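Local coordinates for NYN domain-containing protein (Vibrio parahaemolyticus, PDB 2QIP), which is a NYN-domain protein of the PIN clan that probably acts as an RNA nuclease, though its function is not established, at residues R64-H67 against H68-G72. Residues are numbered along the deposited sequence; the frame is centred on the assembly and turned at random.
Sequences RQFH and HILRG
Phe-66 and Leu-70, one turn apart on the same helix, make the apolar contact: Leu-70 CD1 lies over one face of the Phe-66 ring, a CH-pi contact 4.1 Å from the ring centroid and 26° off its normal. With its CG anti to the backbone N (chi1 170°), the phenyl group swings toward the following turn. Leu-70 CD1 comes to 3.7 Å from Phe-66 CZ, while Leu-70 CD2 lies near Phe-66 CE1; a branched apolar residue can touch both ring and sheet.

Backbone bonds are the regular i to i+4 set of an alpha-helix, from Arg-64 O to His-68 N at 2.9 Å through His-67 O to Arg-71 N at 3.0 Å.

Arg-71, its CG anti to the carbonyl carbon and its chain extended to NE, runs back past the preceding turn, placing His-67 O over one guanidinium face. It is long enough to reach two waters. One donates to Arg-64 O (2.7 Å), a second partner besides His-68 N, and accepts from Arg-71 NH1. Another lies in the plane of the His-67 ring and takes a weak bond from Arg-71 NH2; His-67, though buried, offers it ND1 at 3.0 Å.

On the exposed face the contacts are van der Waals. Gln-65 slants its amide across the His-68 ring, OE1 being 3.8 Å from His-68 CD2, while NE2 lies against the CG1-CD1 arm of Ile-69.

Helix 61-73 belongs to the beta-alpha-beta crossover from strand 46-55 to strand 76-79, the outermost on that side within this chain: His-67 touches Ala-55 and Leu-79, and Leu-70 touches Ala-53 and Val-77.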
ATOM      1  N   ARG A  64     -16.315  19.708   0.771  1.00 19.17           N
ATOM      2  CA  ARG A  64     -15.408  20.602   1.464  1.00 19.25           C
ATOM      3  C   ARG A  64     -15.869  20.871   2.899  1.00 18.93           C
ATOM      4  O   ARG A  64     -15.047  20.944   3.805  1.00 18.46           O
ATOM      5  CB  ARG A  64     -15.239  21.908   0.682  1.00 19.82           C
ATOM      6  CG  ARG A  64     -14.646  21.656  -0.689  1.00 21.57           C
ATOM      7  CD  ARG A  64     -14.250  22.950  -1.386  1.00 24.96           C
ATOM      8  NE  ARG A  64     -12.828  23.106  -1.105  1.00 32.25           N
ATOM      9  CZ  ARG A  64     -12.298  23.961  -0.241  1.00 34.83           C
ATOM     10  NH1 ARG A  64     -10.986  23.951  -0.064  1.00 36.02           N
ATOM     11  NH2 ARG A  64     -13.054  24.837   0.413  1.00 35.45           N
ATOM     12  N   GLN A  65     -17.176  21.030   3.098  1.00 19.21           N
ATOM     13  CA  GLN A  65     -17.716  21.210   4.448  1.00 20.09           C
ATOM     14  C   GLN A  65     -17.479  19.979   5.343  1.00 19.37           C
ATOM     15  O   GLN A  65     -17.105  20.121   6.513  1.00 20.32           O
ATOM     16  CB  GLN A  65     -19.202  21.592   4.401  1.00 20.98           C
ATOM     17  CG  GLN A  65     -19.877  21.717   5.779  1.00 24.75           C
ATOM     18  CD  GLN A  65     -19.259  22.790   6.677  1.00 25.83           C
ATOM     19  OE1 GLN A  65     -18.436  23.601   6.241  1.00 32.32           O
ATOM     20  NE2 GLN A  65     -19.671  22.799   7.943  1.00 32.67           N
ATOM     21  N   PHE A  66     -17.692  18.793   4.780  1.00 18.62           N
ATOM     22  CA  PHE A  66     -17.379  17.534   5.474  1.00 17.95           C
ATOM     23  C   PHE A  66     -15.899  17.516   5.893  1.00 18.11           C
ATOM     24  O   PHE A  66     -15.575  17.223   7.046  1.00 17.26           O
ATOM     25  CB  PHE A  66     -17.739  16.345   4.583  1.00 18.35           C
ATOM     26  CG  PHE A  66     -17.233  15.020   5.091  1.00 18.51           C
ATOM     27  CD1 PHE A  66     -17.633  14.507   6.330  1.00 19.58           C
ATOM     28  CD2 PHE A  66     -16.376  14.272   4.306  1.00 19.49           C
ATOM     29  CE1 PHE A  66     -17.160  13.272   6.762  1.00 20.50           C
ATOM     30  CE2 PHE A  66     -15.909  13.044   4.738  1.00 20.12           C
ATOM     31  CZ  PHE A  66     -16.310  12.549   5.963  1.00 20.20           C
ATOM     32  N   HIS A  67     -14.995  17.885   4.991  1.00 17.71           N
ATOM     33  CA  HIS A  67     -13.592  17.929   5.397  1.00 17.30           C
ATOM     34  C   HIS A  67     -13.343  18.935   6.502  1.00 17.60           C
ATOM     35  O   HIS A  67     -12.566  18.689   7.419  1.00 17.63           O
ATOM     36  CB  HIS A  67     -12.672  18.210   4.212  1.00 17.14           C
ATOM     37  CG  HIS A  67     -12.790  17.198   3.118  1.00 18.67           C
ATOM     38  ND1 HIS A  67     -12.451  17.471   1.810  1.00 19.65           N
ATOM     39  CD2 HIS A  67     -13.247  15.924   3.130  1.00 19.35           C
ATOM     40  CE1 HIS A  67     -12.683  16.405   1.065  1.00 20.80           C
ATOM     41  NE2 HIS A  67     -13.154  15.449   1.843  1.00 20.53           N
ATOM     42  N   HIS A  68     -14.018  20.076   6.424  1.00 17.84           N
ATOM     43  CA  HIS A  68     -13.893  21.075   7.463  1.00 18.66           C
ATOM     44  C   HIS A  68     -14.364  20.510   8.809  1.00 17.98           C
ATOM     45  O   HIS A  68     -13.719  20.736   9.833  1.00 18.21           O
ATOM     46  CB  HIS A  68     -14.726  22.300   7.066  1.00 19.65           C
ATOM     47  CG  HIS A  68     -14.700  23.410   8.069  1.00 22.35           C
ATOM     48  ND1 HIS A  68     -13.571  24.152   8.334  1.00 25.05           N
ATOM     49  CD2 HIS A  68     -15.671  23.900   8.877  1.00 24.57           C
ATOM     50  CE1 HIS A  68     -13.848  25.061   9.255  1.00 26.03           C
ATOM     51  NE2 HIS A  68     -15.113  24.925   9.606  1.00 25.88           N
ATOM     52  N   ILE A  69     -15.470  19.770   8.800  1.00 17.68           N
ATOM     53  CA  ILE A  69     -15.956  19.116  10.027  1.00 18.11           C
ATOM     54  C   ILE A  69     -14.885  18.167  10.579  1.00 17.70           C
ATOM     55  O   ILE A  69     -14.573  18.200  11.781  1.00 17.70           O
ATOM     56  CB  ILE A  69     -17.280  18.391   9.778  1.00 18.89           C
ATOM     57  CG1 ILE A  69     -18.403  19.425   9.575  1.00 21.14           C
ATOM     58  CG2 ILE A  69     -17.592  17.407  10.928  1.00 20.35           C
ATOM     59  CD1 ILE A  69     -19.689  18.838   9.046  1.00 25.08           C
ATOM     60  N   LEU A  70     -14.293  17.355   9.703  1.00 16.68           N
ATOM     61  CA  LEU A  70     -13.261  16.424  10.175  1.00 15.75           C
ATOM     62  C   LEU A  70     -12.092  17.127  10.838  1.00 16.11           C
ATOM     63  O   LEU A  70     -11.577  16.648  11.839  1.00 15.77           O
ATOM     64  CB  LEU A  70     -12.742  15.571   9.036  1.00 15.88           C
ATOM     65  CG  LEU A  70     -13.723  14.601   8.392  1.00 16.58           C
ATOM     66  CD1 LEU A  70     -13.039  13.828   7.275  1.00 17.53           C
ATOM     67  CD2 LEU A  70     -14.356  13.653   9.418  1.00 19.21           C
ATOM     68  N   ARG A  71     -11.643  18.242  10.262  1.00 16.39           N
ATOM     69  CA  ARG A  71     -10.546  18.982  10.871  1.00 17.53           C
ATOM     70  C   ARG A  71     -10.947  19.479  12.256  1.00 18.07           C
ATOM     71  O   ARG A  71     -10.150  19.419  13.193  1.00 18.90           O
ATOM     72  CB  ARG A  71     -10.094  20.142   9.976  1.00 17.30           C
ATOM     73  CG  ARG A  71      -9.535  19.715   8.625  1.00 17.93           C
ATOM     74  CD  ARG A  71      -8.997  20.894   7.797  1.00 18.33           C
ATOM     75  NE  ARG A  71      -8.728  20.403   6.458  1.00 18.70           N
ATOM     76  CZ  ARG A  71      -9.561  20.548   5.436  1.00 18.25           C
ATOM     77  NH1 ARG A  71     -10.682  21.261   5.569  1.00 21.38           N
ATOM     78  NH2 ARG A  71      -9.268  20.001   4.270  1.00 18.89           N
ATOM     79  N   GLY A  72     -12.199  19.923  12.374  1.00 18.69           N
ATOM     80  CA  GLY A  72     -12.762  20.366  13.654  1.00 19.04           C
ATOM     81  C   GLY A  72     -12.811  19.291  14.725  1.00 19.29           C
ATOM     82  O   GLY A  72     -12.627  19.569  15.910  1.00 20.38           O
TER
HETATM   83  O   HOH W   1     -12.554  21.794   3.271  1.00 24.42           O
HETATM   84  O   HOH W   2     -11.130  20.095   1.455  1.00 26.32           O